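Local coordinates for peptidase, M20/M25/M40 family (Staphylococcus aureus, PDB 4EWT), which probably hydrolyses amide bonds of N-acylated amino acids or similar substrates, as an M20-family amidohydrolase with a pair of bound manganese ions, at residues 13-18 / 115-120; 109-114 / 374-379. All coordinates share one frame; numbering follows the deposited sequence.

Contact 1 of 2, residues 13-18 / 115-120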
loop_
_atom_site.group_PDB
_atom_site.type_symbol
_atom_site.label_atom_id
_atom_site.label_comp_id
_atom_site.label_asym_id
_atom_site.label_seq_id
_atom_site.Cartn_x
_atom_site.Cartn_y
_atom_site.Cartn_z
ATOM N N GLU A 13 36.383 42.884 -18.084
ATOM C CA GLU A 13 35.028 42.452 -17.711
ATOM C C GLU A 13 34.110 42.498 -18.930
ATOM O O GLU A 13 33.369 41.538 -19.188
ATOM C CB GLU A 13 34.453 43.291 -16.560
ATOM C CG GLU A 13 33.106 42.769 -16.032
ATOM C CD GLU A 13 32.539 43.567 -14.852
ATOM O OE1 GLU A 13 33.033 44.677 -14.559
ATOM O OE2 GLU A 13 31.578 43.069 -14.212
ATOM N N GLY A 14 34.197 43.597 -19.685
ATOM C CA GLY A 14 33.413 43.797 -20.908
ATOM C C GLY A 14 33.557 42.675 -21.924
ATOM O O GLY A 14 32.587 42.292 -22.586
ATOM N N LYS A 15 34.752 42.134 -22.015
ATOM C CA LYS A 15 35.048 41.049 -22.906
ATOM C C LYS A 15 34.365 39.727 -22.457
ATOM O O LYS A 15 33.899 38.966 -23.271
ATOM C CB LYS A 15 36.564 40.887 -22.993
ATOM C CG LYS A 15 37.098 39.978 -24.032
ATOM C CD LYS A 15 38.568 40.253 -24.195
ATOM C CE LYS A 15 39.415 39.042 -24.482
ATOM N NZ LYS A 15 39.935 38.864 -25.857
ATOM N N MET A 16 34.359 39.467 -21.164
ATOM C CA MET A 16 33.688 38.268 -20.617
ATOM C C MET A 16 32.204 38.299 -20.965
ATOM O O MET A 16 31.634 37.297 -21.393
ATOM C CB MET A 16 33.817 38.196 -19.093
ATOM C CG MET A 16 35.229 38.247 -18.557
ATOM S SD MET A 16 35.227 38.226 -16.759
ATOM C CE MET A 16 36.973 38.413 -16.425
ATOM N N ILE A 17 31.604 39.474 -20.782
ATOM C CA ILE A 17 30.182 39.695 -21.002
ATOM C C ILE A 17 29.825 39.500 -22.477
ATOM O O ILE A 17 28.889 38.762 -22.800
ATOM C CB ILE A 17 29.759 41.079 -20.458
ATOM C CG1 ILE A 17 29.857 41.082 -18.928
ATOM C CG2 ILE A 17 28.345 41.452 -20.917
ATOM C CD1 ILE A 17 29.881 42.461 -18.298
ATOM N N GLU A 18 30.594 40.145 -23.353
ATOM C CA GLU A 18 30.468 40.000 -24.804
ATOM C C GLU A 18 30.619 38.538 -25.255
ATOM O O GLU A 18 29.892 38.073 -26.134
ATOM C CB GLU A 18 31.504 40.904 -25.485
ATOM C CG GLU A 18 31.790 40.626 -26.952
ATOM C CD GLU A 18 33.152 41.144 -27.355
ATOM O OE1 GLU A 18 33.253 42.333 -27.721
ATOM O OE2 GLU A 18 34.131 40.365 -27.289
ATOM N N LEU A 115 40.074 34.505 -18.176
ATOM C CA LEU A 115 41.025 34.215 -17.113
ATOM C C LEU A 115 42.267 33.513 -17.660
ATOM O O LEU A 115 43.381 33.809 -17.238
ATOM C CB LEU A 115 40.382 33.371 -16.021
ATOM C CG LEU A 115 41.326 32.833 -14.931
ATOM C CD1 LEU A 115 41.983 33.955 -14.145
ATOM C CD2 LEU A 115 40.563 31.909 -13.996
ATOM N N ALA A 116 42.065 32.575 -18.584
ATOM C CA ALA A 116 43.169 31.804 -19.146
ATOM C C ALA A 116 44.131 32.699 -19.928
ATOM O O ALA A 116 45.350 32.602 -19.763
ATOM C CB ALA A 116 42.646 30.678 -20.017
ATOM N N GLU A 117 43.566 33.573 -20.760
ATOM C CA GLU A 117 44.316 34.615 -21.467
ATOM C C GLU A 117 45.146 35.435 -20.486
ATOM O O GLU A 117 46.340 35.684 -20.717
ATOM C CB GLU A 117 43.345 35.527 -22.228
ATOM C CG GLU A 117 43.987 36.797 -22.812
ATOM C CD GLU A 117 42.966 37.727 -23.451
ATOM O OE1 GLU A 117 42.984 38.937 -23.151
ATOM O OE2 GLU A 117 42.140 37.250 -24.250
ATOM N N THR A 118 44.507 35.828 -19.385
ATOM C CA THR A 118 45.147 36.649 -18.359
ATOM C C THR A 118 46.277 35.906 -17.646
ATOM O O THR A 118 47.368 36.446 -17.509
ATOM C CB THR A 118 44.125 37.173 -17.342
ATOM O OG1 THR A 118 43.075 37.852 -18.040
ATOM C CG2 THR A 118 44.781 38.137 -16.371
ATOM N N LEU A 119 46.030 34.669 -17.217
ATOM C CA LEU A 119 47.075 33.862 -16.579
ATOM C C LEU A 119 48.249 33.617 -17.524
ATOM O O LEU A 119 49.391 33.514 -17.080
ATOM C CB LEU A 119 46.520 32.526 -16.054
ATOM C CG LEU A 119 45.531 32.555 -14.876
ATOM C CD1 LEU A 119 44.952 31.174 -14.609
ATOM C CD2 LEU A 119 46.186 33.119 -13.600
ATOM N N ALA A 120 47.965 33.546 -18.827
ATOM C CA ALA A 120 48.993 33.349 -19.853
ATOM C C ALA A 120 49.971 34.524 -19.985
ATOM O O ALA A 120 51.109 34.339 -20.433
ATOM C CB ALA A 120 48.354 33.045 -21.203
#
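Lys15 and Glu117 reach for one another from opposite directions, and where their ends meet is the one close contact between residues 13-18 and 115-120. The ammonium nitrogen NZ of Lys15 stands 3.2 Å from OE2 of Glu117, a salt bridge whose hydrogen bond is weak; CE of Lys15 is almost as near OE2, at 3.3 Å. The lysine leaves its helix with CG opposite the backbone N (chi1 -170°), then bends at its last two torsions, while the glutamate stays extended beyond CG. Long, flexible charged chains suit this partly exposed position, and Glu117 is well supplied with cations: OE2 also pairs with Lys47, OE1 with Lys12. Helix 105-120 lies on the mixed sheet of the alpha/beta metallopeptidase domain, and helices 13-25 and 372-386 pack against it. The inner side is mostly apolar. Met16 and Leu115 do not touch across this pair, the methionine side chain coming no nearer than 5.3 Å to residues 115-120; instead Met16 rests on Ala377 and Leu115 on Val380, both of helix 372-386, and Leu9 of helix 2-11 packs against Met16 as well as Thr118.

Contact 2 of 2, residues 109-114 / 374-379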
loop_
_atom_site.group_PDB
_atom_site.type_symbol
_atom_site.label_atom_id
_atom_site.label_comp_id
_atom_site.label_asym_id
_atom_site.label_seq_id
_atom_site.Cartn_x
_atom_site.Cartn_y
_atom_site.Cartn_z
ATOM N N THR A 109 32.297 29.247 -19.555
ATOM C CA THR A 109 33.261 29.312 -20.647
ATOM C C THR A 109 33.810 30.735 -20.810
ATOM O O THR A 109 35.019 30.933 -20.954
ATOM C CB THR A 109 32.622 28.784 -21.947
ATOM O OG1 THR A 109 32.122 27.466 -21.697
ATOM C CG2 THR A 109 33.628 28.729 -23.095
ATOM N N ALA A 110 32.916 31.714 -20.731
ATOM C CA ALA A 110 33.280 33.118 -20.905
ATOM C C ALA A 110 34.373 33.572 -19.938
ATOM O O ALA A 110 35.418 34.103 -20.367
ATOM C CB ALA A 110 32.041 34.018 -20.791
ATOM N N TYR A 111 34.142 33.365 -18.643
ATOM C CA TYR A 111 35.082 33.849 -17.637
ATOM C C TYR A 111 36.402 33.074 -17.717
ATOM O O TYR A 111 37.466 33.657 -17.534
ATOM C CB TYR A 111 34.490 33.804 -16.219
ATOM C CG TYR A 111 34.811 32.535 -15.455
ATOM C CD1 TYR A 111 36.050 32.365 -14.825
ATOM C CD2 TYR A 111 33.884 31.505 -15.363
ATOM C CE1 TYR A 111 36.357 31.189 -14.139
ATOM C CE2 TYR A 111 34.178 30.329 -14.667
ATOM C CZ TYR A 111 35.417 30.184 -14.057
ATOM O OH TYR A 111 35.715 29.021 -13.375
ATOM N N MET A 112 36.314 31.768 -17.987
ATOM C CA MET A 112 37.490 30.910 -18.086
ATOM C C MET A 112 38.385 31.285 -19.269
ATOM O O MET A 112 39.612 31.273 -19.151
ATOM C CB MET A 112 37.083 29.436 -18.183
ATOM C CG MET A 112 38.275 28.480 -18.151
ATOM S SD MET A 112 39.191 28.546 -16.581
ATOM C CE MET A 112 38.078 27.555 -15.552
ATOM N N LEU A 113 37.778 31.610 -20.410
ATOM C CA LEU A 113 38.568 32.027 -21.571
ATOM C C LEU A 113 39.368 33.290 -21.258
ATOM O O LEU A 113 40.562 33.364 -21.564
ATOM C CB LEU A 113 37.688 32.240 -22.815
ATOM C CG LEU A 113 37.038 31.036 -23.507
ATOM C CD1 LEU A 113 36.065 31.546 -24.545
ATOM C CD2 LEU A 113 38.054 30.084 -24.149
ATOM N N VAL A 114 38.722 34.261 -20.624
ATOM C CA VAL A 114 39.372 35.528 -20.287
ATOM C C VAL A 114 40.376 35.377 -19.130
ATOM O O VAL A 114 41.422 36.031 -19.117
ATOM C CB VAL A 114 38.324 36.648 -20.011
ATOM C CG1 VAL A 114 39.002 37.953 -19.603
ATOM C CG2 VAL A 114 37.454 36.870 -21.241
ATOM N N LEU A 374 33.008 38.120 -13.494
ATOM C CA LEU A 374 34.226 38.712 -12.947
ATOM C C LEU A 374 34.618 38.058 -11.619
ATOM O O LEU A 374 35.794 37.747 -11.397
ATOM C CB LEU A 374 34.058 40.234 -12.803
ATOM C CG LEU A 374 35.187 41.075 -12.197
ATOM C CD1 LEU A 374 36.505 40.884 -12.942
ATOM C CD2 LEU A 374 34.792 42.548 -12.150
ATOM N N ILE A 375 33.625 37.839 -10.759
ATOM C CA ILE A 375 33.838 37.207 -9.456
ATOM C C ILE A 375 34.430 35.803 -9.595
ATOM O O ILE A 375 35.305 35.420 -8.822
ATOM C CB ILE A 375 32.533 37.166 -8.621
ATOM C CG1 ILE A 375 32.108 38.583 -8.225
ATOM C CG2 ILE A 375 32.700 36.296 -7.370
ATOM C CD1 ILE A 375 30.707 38.654 -7.591
ATOM N N SER A 376 33.960 35.048 -10.587
ATOM C CA SER A 376 34.481 33.710 -10.860
ATOM C C SER A 376 35.953 33.754 -11.279
ATOM O O SER A 376 36.782 33.002 -10.756
ATOM C CB SER A 376 33.639 33.018 -11.930
ATOM O OG SER A 376 32.313 32.833 -11.468
ATOM N N ALA A 377 36.274 34.647 -12.211
ATOM C CA ALA A 377 37.650 34.810 -12.674
ATOM C C ALA A 377 38.584 35.239 -11.544
ATOM O O ALA A 377 39.661 34.666 -11.379
ATOM C CB ALA A 377 37.714 35.790 -13.843
ATOM N N GLU A 378 38.154 36.231 -10.761
ATOM C CA GLU A 378 38.941 36.732 -9.627
ATOM C C GLU A 378 39.209 35.630 -8.609
ATOM O O GLU A 378 40.342 35.469 -8.146
ATOM C CB GLU A 378 38.248 37.924 -8.953
ATOM C CG GLU A 378 38.411 39.259 -9.687
ATOM C CD GLU A 378 37.541 40.370 -9.103
ATOM O OE1 GLU A 378 36.754 40.099 -8.168
ATOM O OE2 GLU A 378 37.634 41.518 -9.584
ATOM N N ALA A 379 38.166 34.879 -8.275
ATOM C CA ALA A 379 38.261 33.766 -7.336
ATOM C C ALA A 379 39.209 32.670 -7.816
ATOM O O ALA A 379 40.136 32.294 -7.105
ATOM C CB ALA A 379 36.884 33.190 -7.073
#
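Tyr111 lays one face of its ring squarely over Ser376, so that the ring rather than the hydroxyl makes the contact. CB of Ser376 sits 3.6 Å from the centroid of the Tyr111 ring and only 5° off the ring normal, a CH-pi contact with the methylene carbon over the middle of the face. Serine fits because this carbon is small and its hydroxyl can be turned elsewhere: with OG anti to the carbonyl carbon (chi1 -63°), the oxygen bonds to Ser372 O one turn back and to Thr349 OG1 on strand 344-350, so it is satisfied although buried. One margin of the tyrosine reaches the next residue: CD1 of Tyr111 lies 3.5 Å from the backbone N of Ala377, which approaches obliquely, and 3.9 Å from the methyl CB of Ala377. The small methyl of Ala377 suits this closeness, CA of Tyr111 and CA of Ala377 being 5.7 Å apart. Chi1 of Tyr111, 94°, is turned from the staggered position toward eclipsing its own carbonyl carbon, which suggests some torsional strain about the CA-CB bond. Around the pair, Met112 faces Val132 and His134 of the central sheet, and Ala377 also meets Leu9. Here two helices of the M20 alpha/beta catalytic domain join on one flank of its sheet, helix 105-120 starting at the metal ligand His105 and the Tyr111 side chain lying about 11 Å from a bound manganese ion.

Overall arrangement
From the N terminus, the chain enters helix 13-25, passes through the first strands of the mixed sheet and the metal ligand Cys103, and returns in helix 105-120, where contact 1 closes a loop of 96 residues. Contact 2 closes a longer one of 259, spanning the rest of the sheet, the antiparallel sheet and most of the metal ligands, before helix 372-386 comes back. The segments run in the order 13-18, 109-114, 115-120, 374-379, so the two loops cross. Helix 105-120 serves both contacts, whose centres lie about 7 Å apart, and Met16 against Val114 and Leu115 against Ala377 join them, binding the chain's start, middle and end into one helical cluster.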